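Local structure of ABC transporter substrate binding protein (Ribose) (Agrobacterium vitis, 4WUT) at residues A[71-74]-A[75-79]; A[90-93]-A[94-97]; A[175-178]-A[179-183]; A[198-201]-A[202-206]; A[251-254]-A[255-258]. The protein probably binds sugars as the solute-binding component of an ABC transporter, here with beta-D-fucopyranose bound. All coordinates share one frame; numbering follows the deposited sequence. Where two conformers were deposited one is given.

How the contacts relate
All five contacts are local and partly buried, but their chemistry follows their place in the fold. Contacts 1 and 2 are neighbours: helix 68-80 and the loop into helix 97-105 meet where Q71 OE1 lies 2.8 Å from S91 N, a probable hydrogen bond. Contacts 1 and 4 are mid-helix, with regular backbone bonds, a buried side toward the sheet and exposed polar groups on the other. Contacts 2, 3 and 5 sit at helix ends, where side-chain oxygens serve the turning backbone. Calcium marks contacts 3 and 4, held by carbonyls in one and by side chains in the other. Contacts 1 and 5 lie on opposite sides of the chain's centre, about 39 Å apart between centres.

Contact 1 of 5, residues A[71-74]-A[75-79]; sequences QVNM and VENAV
V72 meets E76 and N73 meets N77 in an i to i+4 contact along helix 68-80, the asparagines on its outward side, V72 and E76 on the flank facing L96 and helix 97-105, while Q71 and V75 turn inward to the sheet. The backbone here is regular alpha helix: E76 N donates to V72 O at 2.9 Å and almost straight (174°), and N77 N donates to N73 O at the same length but less straight (155°). E76 carries its CG opposite the carbonyl carbon (chi1 -72°), which leans the extended chain back over the previous turn and lays OE2 3.5 Å from V72 CG1. On the way E76 CG passes V72 O at 3.3 Å. The two asparagine amides stand nearly perpendicular, 84° apart, with N73 OD1 2.9 Å from N77 ND2. On the inner side V75 CG2 lies against Q71 O at 3.5 Å, and V75 packs on I29, L88 and A99. Q71 sends its amide out to the backbone of V30, A89 and S91, three hydrogen bonds in all. The chemistry is that of an amphipathic helix: asparagine amides outside, V75 inside, V72 and E76 on the flank between, and one buried glutamine amide whose polar atoms are taken up by neighbouring backbone.

Contact 2 of 5, residues A[90-93]-A[94-97]; sequences PSDP and DALV
D92 swings its CG opposite the backbone N (chi1 -172°), and a chi2 of 82° then turns the carboxylate so that OD2 faces the N-H groups of D94 and A95. Both donate to that one oxygen. A95 N comes in nearly straight at 2.9 Å from D92 OD2, on the anti lone pair. D94 N, 3.0 Å from the same OD2, arrives from above the carboxylate plane, 44° out of it, and closes an Asx turn. The chain goes on into a type I turn from D94 to V97, where helix 97-105 starts, with V97 N bonded to D94 O at 3.1 Å.

Beneath this polar corner the loop folds onto itself through carbon contacts. L96 sets its CG over P90 CB at 3.9 Å and brings CD2 to 3.7 Å from D92 O, while the methyl CB of A95 rests 3.9 Å from D92 CB. Q71 of helix 68-80 packs against L96, and the backbone of P93 is hydrogen-bonded to that of S118, so the loop is tied on two sides.

The second carboxylate, that of D94, lies close by, its OD2 4.2 Å from D92 OD2. Two N-H groups directed at D92 would offset that repulsion and probably help keep D92 ionised, fixing the rotation of its side chain just ahead of the helix.

Contact 3 of 5, residues A[175-178]-A[179-183]; sequences DYIK and ANSKL. With CA (calcium ion), chain G.
Y176 and N180 meet ring to amide where helix 164-180 runs out. The amide nitrogen ND2 of N180 sits over the centre of the tyrosine ring, 3.1 Å above its plane, with amide and ring planes 29° apart. The same N180 ND2 donates to Y176 O at 3.0 Å (150°), which fixes the amide's rotation; the backbone bond from N180 N to that oxygen is weak.

A second hydrogen-bonded knot belongs to S181. Its OG gives its proton to I177 O at 2.7 Å. The same S181 OG accepts from L183 N at 3.1 Å, and this bond makes an ST turn that bends the chain toward strand 184-190 within a beta-alpha-beta unit. Next to it, apolar contact between I177 CG2 and L183 CB at 3.9 Å closes the inner side, where I177 also packs on A141 and I145.

Metal binding makes up the third kind. Calcium is held by K178 O at 2.3 Å and S181 O at 2.5 Å, plus three waters. K178 O and S181 O, which would otherwise repel, lie 3.3 Å apart, and the cation probably compensates the negative end of the helix dipole.

Contact 4 of 5, residues A[198-201]-A[202-206]; sequences ALNQ and TTDVL. With CA (calcium ion), chain F.
The N200 amide and the D204 carboxylate meet one helical turn apart, their planes crossing at 81°. D204 OD2 lies obliquely off the end of the amide, beyond OD1 and ND2 and out of its plane, and N200 O lies over one face of the carboxylate, 3.2 Å from D204 CG. The carboxylate binds calcium through both oxygens, D204 OD1 at 2.4 Å and D204 OD2 at 2.5 Å. N200 OD1 binds the calcium at 2.4 Å, and a water adds its oxygen. With CG opposite the backbone N (chi1 -179°), the asparagine reaches forward to the metal, which brings N200 OD1 within 3.2 Å of D204 OD2; the cation probably screens what would otherwise be repulsion between two acceptors.

Two threonines bend their hydroxyls back onto the preceding turn. T202 OG1 donates to A198 O at 2.9 Å, while T202 N reaches that oxygen from the opposite face of its plane. T203 OG1 does likewise to L199 O at 3.0 Å, from above the carbonyl plane, and lies 3.7 Å from L199 CD2. Each of these carbonyls is thus gripped twice by a single residue.

Within the fold, helix 195-208 turns T202 and T203 toward A229 of helix 220-232, T202 also touching M226 there. Q201 hands its amide nitrogen to Y190 O, and with T202 packs on M157 of strand 153-158.

Contact 5 of 5, residues A[251-254]-A[255-258]; sequences QEFV and KDGT
A Schellman motif ends helix 248-255 here, with G257 the first residue to leave helical angles, at a positive phi of 85°. G257 N donates to V254 O at 3.2 Å, well above the carbonyl plane. Just before it the last regular bonds run from K255 N to Q251 O at 3.0 Å and from D256 N to E252 O at 2.8 Å.

D256 adds an Asx turn. Its CG stands between the backbone N and the carbonyl carbon (chi1 76°), which points OD1 at T258; T258 N donates to D256 OD1 at 3.0 Å, nearly along the C-O axis, and T258 OG1 at 2.7 Å from the syn side, tilted out of the carboxylate plane. The other oxygen, OD2, lies at the edge of the F253 ring. T258 then brings CB to 3.7 Å from F253 CD1, and both residues also rest on K231 of helix 220-232. On the outer side the K255 chain runs past E252, with K255 CD 3.6 Å from E252 OE2. Its NZ makes a weak, long ion pair with D304.

D256 OD1 also lies 3.0 Å from F253 O, acceptor against acceptor. The two T258 donors probably pay for that closeness and pin the carboxylate as the chain turns toward strand 261-265.

Contact 1 of 5, residues A[71-74]-A[75-79]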
# COMPACT_ATOMS: atom_id res chain seq x y z
N GLN A 71 4.66 -3.59 16.03
CA GLN A 71 3.48 -4.23 15.48
C GLN A 71 3.35 -5.68 15.97
O GLN A 71 2.25 -6.13 16.27
CB GLN A 71 3.42 -4.16 13.95
CG GLN A 71 2.00 -4.40 13.46
CD GLN A 71 1.90 -4.68 11.99
OE1 GLN A 71 2.58 -5.56 11.46
NE2 GLN A 71 1.01 -3.97 11.33
N VAL A 72 4.47 -6.39 16.03
CA VAL A 72 4.46 -7.74 16.58
C VAL A 72 3.87 -7.72 17.99
O VAL A 72 3.01 -8.51 18.34
CB VAL A 72 5.88 -8.32 16.62
CG1 VAL A 72 5.95 -9.59 17.47
CG2 VAL A 72 6.42 -8.60 15.19
N ASN A 73 4.36 -6.80 18.81
CA ASN A 73 3.84 -6.67 20.17
C ASN A 73 2.31 -6.47 20.20
O ASN A 73 1.61 -7.08 21.03
CB ASN A 73 4.61 -5.54 20.86
CG ASN A 73 4.09 -5.24 22.23
OD1 ASN A 73 3.19 -4.40 22.40
ND2 ASN A 73 4.66 -5.89 23.23
N MSE A 74 1.79 -5.64 19.30
CA MSE A 74 0.34 -5.42 19.21
C MSE A 74 -0.44 -6.68 18.89
O MSE A 74 -1.48 -6.93 19.48
CB MSE A 74 0.01 -4.36 18.18
CG MSE A 74 0.38 -3.00 18.65
SE MSE A 74 -0.20 -1.66 17.34
CE MSE A 74 0.39 -0.09 18.34
N VAL A 75 0.05 -7.45 17.93
CA VAL A 75 -0.65 -8.68 17.57
C VAL A 75 -0.57 -9.70 18.74
O VAL A 75 -1.59 -10.32 19.12
CB VAL A 75 -0.05 -9.28 16.29
CG1 VAL A 75 -0.70 -10.61 15.99
CG2 VAL A 75 -0.19 -8.32 15.11
N GLU A 76 0.60 -9.84 19.35
CA GLU A 76 0.75 -10.74 20.49
C GLU A 76 -0.22 -10.35 21.58
O GLU A 76 -0.83 -11.20 22.22
CB GLU A 76 2.16 -10.64 21.06
CG GLU A 76 3.23 -11.27 20.21
CD GLU A 76 4.61 -10.99 20.77
OE1 GLU A 76 4.74 -10.15 21.71
OE2 GLU A 76 5.57 -11.60 20.27
N ASN A 77 -0.32 -9.06 21.85
CA ASN A 77 -1.19 -8.57 22.89
C ASN A 77 -2.66 -8.84 22.60
O ASN A 77 -3.44 -9.16 23.49
CB ASN A 77 -0.94 -7.08 23.11
CG ASN A 77 0.41 -6.80 23.78
OD1 ASN A 77 1.04 -7.70 24.34
ND2 ASN A 77 0.84 -5.54 23.73
N ALA A 78 -3.03 -8.70 21.32
CA ALA A 78 -4.39 -9.02 20.89
C ALA A 78 -4.70 -10.49 21.15
O ALA A 78 -5.78 -10.84 21.62
CB ALA A 78 -4.58 -8.66 19.41
N VAL A 79 -3.76 -11.37 20.83
CA VAL A 79 -3.95 -12.79 21.09
C VAL A 79 -4.06 -13.05 22.59
O VAL A 79 -4.90 -13.85 23.05
CB VAL A 79 -2.79 -13.60 20.50
CG1 VAL A 79 -2.87 -15.05 20.93
CG2 VAL A 79 -2.79 -13.50 18.99

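Contact 2 of 5, residues A[90-93]-A[94-97]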
# COMPACT_ATOMS: atom_id res chain seq x y z
N PRO A 90 0.24 -6.66 7.79
CA PRO A 90 1.53 -6.92 8.45
C PRO A 90 2.62 -6.03 7.90
O PRO A 90 2.76 -5.90 6.68
CB PRO A 90 1.82 -8.38 8.12
CG PRO A 90 1.05 -8.64 6.89
CD PRO A 90 -0.20 -7.82 7.00
N SER A 91 3.43 -5.44 8.79
CA SER A 91 4.49 -4.53 8.37
C SER A 91 5.70 -5.26 7.78
O SER A 91 6.56 -4.63 7.14
CB SER A 91 4.91 -3.65 9.53
OG SER A 91 3.81 -2.86 9.94
N ASP A 92 5.76 -6.57 8.00
CA ASP A 92 6.83 -7.41 7.45
C ASP A 92 6.25 -8.81 7.19
O ASP A 92 5.44 -9.28 7.99
CB ASP A 92 8.01 -7.52 8.42
CG ASP A 92 9.21 -8.23 7.78
OD1 ASP A 92 9.95 -7.53 7.05
OD2 ASP A 92 9.39 -9.46 7.96
N PRO A 93 6.61 -9.45 6.06
CA PRO A 93 5.98 -10.73 5.76
C PRO A 93 6.50 -11.91 6.58
O PRO A 93 5.83 -12.93 6.64
CB PRO A 93 6.27 -10.93 4.27
CG PRO A 93 7.45 -10.11 3.98
CD PRO A 93 7.41 -8.95 4.93
N ASP A 94 7.65 -11.73 7.20
CA ASP A 94 8.27 -12.78 8.00
C ASP A 94 8.18 -12.53 9.50
O ASP A 94 7.86 -13.45 10.27
CB ASP A 94 9.72 -12.94 7.56
CG ASP A 94 9.84 -13.39 6.12
OD1 ASP A 94 9.43 -14.53 5.84
OD2 ASP A 94 10.32 -12.60 5.27
N ALA A 95 8.47 -11.31 9.93
CA ALA A 95 8.51 -11.02 11.36
C ALA A 95 7.17 -11.23 12.03
O ALA A 95 7.14 -11.47 13.24
CB ALA A 95 8.99 -9.60 11.60
N LEU A 96 6.07 -11.10 11.28
CA LEU A 96 4.74 -11.23 11.87
C LEU A 96 4.21 -12.68 11.89
O LEU A 96 3.18 -12.96 12.52
CB LEU A 96 3.73 -10.35 11.12
CG LEU A 96 3.66 -8.88 11.57
CD1 LEU A 96 3.02 -8.80 12.97
CD2 LEU A 96 5.00 -8.16 11.54
N VAL A 97 4.92 -13.60 11.26
CA VAL A 97 4.45 -14.98 11.19
C VAL A 97 4.28 -15.66 12.56
O VAL A 97 3.25 -16.28 12.82
CB VAL A 97 5.31 -15.82 10.27
CG1 VAL A 97 4.83 -17.27 10.32
CG2 VAL A 97 5.24 -15.27 8.86

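Contact 3 of 5, residues A[175-178]-A[179-183]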
# COMPACT_ATOMS: atom_id res chain seq x y z
N ASP A 175 10.79 -5.40 -13.02
CA ASP A 175 10.92 -6.48 -13.99
C ASP A 175 10.34 -6.07 -15.33
O ASP A 175 10.87 -6.43 -16.40
CB ASP A 175 10.22 -7.75 -13.49
CG ASP A 175 10.92 -8.38 -12.30
OD1 ASP A 175 12.04 -7.96 -11.95
OD2 ASP A 175 10.34 -9.32 -11.71
N TYR A 176 9.24 -5.31 -15.28
CA TYR A 176 8.59 -4.86 -16.53
C TYR A 176 9.47 -3.87 -17.26
O TYR A 176 9.63 -3.94 -18.47
CB TYR A 176 7.19 -4.26 -16.27
CG TYR A 176 6.41 -3.99 -17.56
CD1 TYR A 176 6.62 -2.83 -18.28
CD2 TYR A 176 5.48 -4.90 -18.02
CE1 TYR A 176 5.93 -2.60 -19.46
CE2 TYR A 176 4.80 -4.69 -19.18
CZ TYR A 176 5.02 -3.53 -19.89
OH TYR A 176 4.31 -3.33 -21.04
N ILE A 177 10.04 -2.92 -16.52
CA ILE A 177 10.98 -1.97 -17.12
C ILE A 177 12.14 -2.70 -17.81
O ILE A 177 12.49 -2.38 -18.93
CB ILE A 177 11.53 -0.98 -16.06
CG1 ILE A 177 10.41 -0.05 -15.55
CG2 ILE A 177 12.71 -0.20 -16.63
CD1 ILE A 177 9.87 0.94 -16.55
N LYS A 178 12.74 -3.67 -17.12
CA LYS A 178 13.80 -4.47 -17.70
C LYS A 178 13.36 -5.23 -18.96
O LYS A 178 14.07 -5.23 -19.93
CB LYS A 178 14.40 -5.43 -16.67
CG LYS A 178 15.49 -6.28 -17.28
CD LYS A 178 16.42 -6.90 -16.23
CE LYS A 178 17.65 -7.52 -16.90
NZ LYS A 178 18.69 -7.95 -15.91
N ALA A 179 12.18 -5.85 -18.94
CA ALA A 179 11.79 -6.69 -20.07
C ALA A 179 11.33 -5.88 -21.28
O ALA A 179 11.38 -6.37 -22.40
CB ALA A 179 10.70 -7.65 -19.65
N ASN A 180 10.90 -4.64 -21.05
CA ASN A 180 10.21 -3.88 -22.08
C ASN A 180 10.87 -2.58 -22.48
O ASN A 180 10.29 -1.78 -23.19
CB ASN A 180 8.75 -3.65 -21.69
CG ASN A 180 8.00 -4.94 -21.59
OD1 ASN A 180 7.65 -5.53 -22.61
ND2 ASN A 180 7.80 -5.42 -20.38
N SER A 181 12.12 -2.42 -22.07
CA SER A 181 12.87 -1.22 -22.39
C SER A 181 14.35 -1.43 -22.10
O SER A 181 14.75 -2.51 -21.63
CB SER A 181 12.36 -0.02 -21.58
OG SER A 181 12.85 -0.08 -20.25
N LYS A 182 15.15 -0.42 -22.43
CA LYS A 182 16.52 -0.40 -21.96
C LYS A 182 16.73 0.79 -21.00
O LYS A 182 17.83 1.31 -20.87
CB LYS A 182 17.54 -0.41 -23.10
CG LYS A 182 17.21 0.46 -24.31
CD LYS A 182 18.40 0.52 -25.26
CE LYS A 182 18.72 -0.82 -25.88
NZ LYS A 182 17.69 -1.28 -26.85
N LEU A 183 15.66 1.21 -20.33
CA LEU A 183 15.77 2.23 -19.29
C LEU A 183 16.69 1.76 -18.18
O LEU A 183 16.67 0.59 -17.78
CB LEU A 183 14.41 2.60 -18.72
CG LEU A 183 13.42 3.24 -19.69
CD1 LEU A 183 11.98 3.28 -19.16
CD2 LEU A 183 13.87 4.64 -20.09
CA CA G . 15.77 -4.81 -21.47
O HOH W 1 15.66 -1.73 -18.64
O HOH W 2 15.67 -7.23 -21.60
O HOH W 3 17.81 -5.88 -21.13
O HOH W 4 16.92 -3.57 -19.80

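Contact 4 of 5, residues A[198-201]-A[202-206]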
# COMPACT_ATOMS: atom_id res chain seq x y z
N ALA A 198 11.32 10.74 1.92
CA ALA A 198 11.09 10.71 0.48
C ALA A 198 11.36 12.04 -0.20
O ALA A 198 11.90 12.09 -1.32
CB ALA A 198 9.66 10.25 0.18
N LEU A 199 10.96 13.13 0.45
CA LEU A 199 11.24 14.47 -0.07
C LEU A 199 12.76 14.68 -0.23
O LEU A 199 13.25 15.04 -1.31
CB LEU A 199 10.57 15.52 0.83
CG LEU A 199 10.37 16.91 0.21
CD1 LEU A 199 9.40 17.71 1.07
CD2 LEU A 199 11.68 17.62 0.10
N ASN A 200 13.53 14.41 0.82
CA ASN A 200 14.98 14.54 0.76
C ASN A 200 15.59 13.59 -0.28
O ASN A 200 16.39 14.01 -1.10
CB ASN A 200 15.59 14.27 2.13
CG ASN A 200 17.11 14.42 2.13
OD1 ASN A 200 17.66 15.37 1.57
ND2 ASN A 200 17.80 13.45 2.72
N GLN A 201 15.20 12.31 -0.26
CA GLN A 201 15.76 11.37 -1.21
C GLN A 201 15.47 11.77 -2.65
O GLN A 201 16.33 11.64 -3.50
CB GLN A 201 15.26 9.95 -0.94
CG GLN A 201 15.79 9.39 0.33
CD GLN A 201 15.12 8.08 0.73
OE1 GLN A 201 13.96 7.82 0.40
NE2 GLN A 201 15.84 7.28 1.49
N THR A 202 14.27 12.25 -2.91
CA THR A 202 13.95 12.74 -4.25
C THR A 202 14.73 13.99 -4.63
O THR A 202 15.26 14.10 -5.73
CB THR A 202 12.45 13.01 -4.37
OG1 THR A 202 11.74 11.79 -4.17
CG2 THR A 202 12.13 13.47 -5.76
N THR A 203 14.85 14.94 -3.70
CA THR A 203 15.66 16.11 -3.97
C THR A 203 17.09 15.71 -4.36
O THR A 203 17.66 16.21 -5.33
CB THR A 203 15.67 17.01 -2.73
OG1 THR A 203 14.35 17.53 -2.52
CG2 THR A 203 16.65 18.18 -2.91
N ASP A 204 17.61 14.71 -3.67
CA ASP A 204 18.94 14.24 -3.89
C ASP A 204 19.09 13.49 -5.22
O ASP A 204 20.07 13.69 -5.90
CB ASP A 204 19.40 13.41 -2.69
CG ASP A 204 19.59 14.27 -1.43
OD1 ASP A 204 19.69 15.52 -1.52
OD2 ASP A 204 19.64 13.69 -0.33
N VAL A 205 18.11 12.66 -5.57
CA VAL A 205 18.14 11.95 -6.84
C VAL A 205 18.05 12.90 -8.02
O VAL A 205 18.72 12.70 -9.03
CB VAL A 205 17.07 10.87 -6.89
CG1 VAL A 205 17.12 10.16 -8.25
CG2 VAL A 205 17.28 9.88 -5.82
N LEU A 206 17.26 13.94 -7.89
CA LEU A 206 17.13 14.95 -8.92
C LEU A 206 18.44 15.71 -9.10
O LEU A 206 18.86 16.00 -10.24
CB LEU A 206 15.98 15.93 -8.65
CG LEU A 206 14.57 15.34 -8.68
CD1 LEU A 206 13.57 16.34 -8.14
CD2 LEU A 206 14.14 14.85 -10.07
CA CA F . 19.92 15.85 0.85
O HOH W 5 19.20 18.04 -0.00

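Contact 5 of 5, residues A[251-254]-A[255-258]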
# COMPACT_ATOMS: atom_id res chain seq x y z
N GLN A 251 -4.11 13.67 -5.63
CA GLN A 251 -5.11 14.14 -6.58
C GLN A 251 -4.67 15.50 -7.14
O GLN A 251 -4.76 15.74 -8.35
CB GLN A 251 -6.48 14.27 -5.92
CG GLN A 251 -7.14 12.96 -5.66
CD GLN A 251 -8.42 13.11 -4.84
OE1 GLN A 251 -9.33 13.86 -5.22
NE2 GLN A 251 -8.47 12.41 -3.70
N GLU A 252 -4.20 16.37 -6.26
CA GLU A 252 -3.78 17.71 -6.69
C GLU A 252 -2.56 17.68 -7.61
O GLU A 252 -2.51 18.47 -8.58
CB GLU A 252 -3.53 18.62 -5.49
CG GLU A 252 -4.81 19.03 -4.79
CD GLU A 252 -5.86 19.57 -5.77
OE1 GLU A 252 -5.72 20.74 -6.20
OE2 GLU A 252 -6.80 18.82 -6.13
N PHE A 253 -1.63 16.76 -7.33
CA PHE A 253 -0.44 16.59 -8.16
C PHE A 253 -0.76 16.06 -9.57
O PHE A 253 -0.06 16.41 -10.52
CB PHE A 253 0.57 15.66 -7.50
CG PHE A 253 1.38 16.31 -6.41
CD1 PHE A 253 1.80 17.61 -6.51
CD2 PHE A 253 1.76 15.58 -5.31
CE1 PHE A 253 2.57 18.19 -5.51
CE2 PHE A 253 2.52 16.16 -4.31
CZ PHE A 253 2.93 17.46 -4.42
N VAL A 254 -1.76 15.19 -9.69
CA VAL A 254 -2.22 14.77 -11.00
C VAL A 254 -2.86 15.97 -11.73
O VAL A 254 -2.53 16.29 -12.87
CB VAL A 254 -3.25 13.62 -10.93
CG1 VAL A 254 -3.88 13.37 -12.28
CG2 VAL A 254 -2.56 12.37 -10.43
N LYS A 255 -3.75 16.66 -11.04
CA LYS A 255 -4.45 17.78 -11.64
C LYS A 255 -3.51 18.91 -12.08
O LYS A 255 -3.77 19.57 -13.09
CB LYS A 255 -5.48 18.33 -10.67
CG LYS A 255 -6.71 17.44 -10.50
CD LYS A 255 -7.70 18.07 -9.53
CE LYS A 255 -8.87 17.15 -9.22
NZ LYS A 255 -9.63 16.78 -10.45
N ASP A 256 -2.44 19.14 -11.33
CA ASP A 256 -1.54 20.25 -11.66
C ASP A 256 -0.37 19.84 -12.55
O ASP A 256 0.47 20.68 -12.91
CB ASP A 256 -1.10 21.03 -10.41
CG ASP A 256 -0.05 20.33 -9.58
OD1 ASP A 256 0.56 19.33 -10.04
OD2 ASP A 256 0.19 20.80 -8.44
N GLY A 257 -0.34 18.57 -12.94
CA GLY A 257 0.66 18.08 -13.88
C GLY A 257 2.00 17.65 -13.29
O GLY A 257 2.91 17.27 -14.02
N THR A 258 2.12 17.70 -11.97
CA THR A 258 3.34 17.23 -11.33
C THR A 258 3.52 15.72 -11.50
O THR A 258 4.62 15.24 -11.79
CB THR A 258 3.34 17.59 -9.83
OG1 THR A 258 3.19 19.00 -9.71
CG2 THR A 258 4.64 17.17 -9.16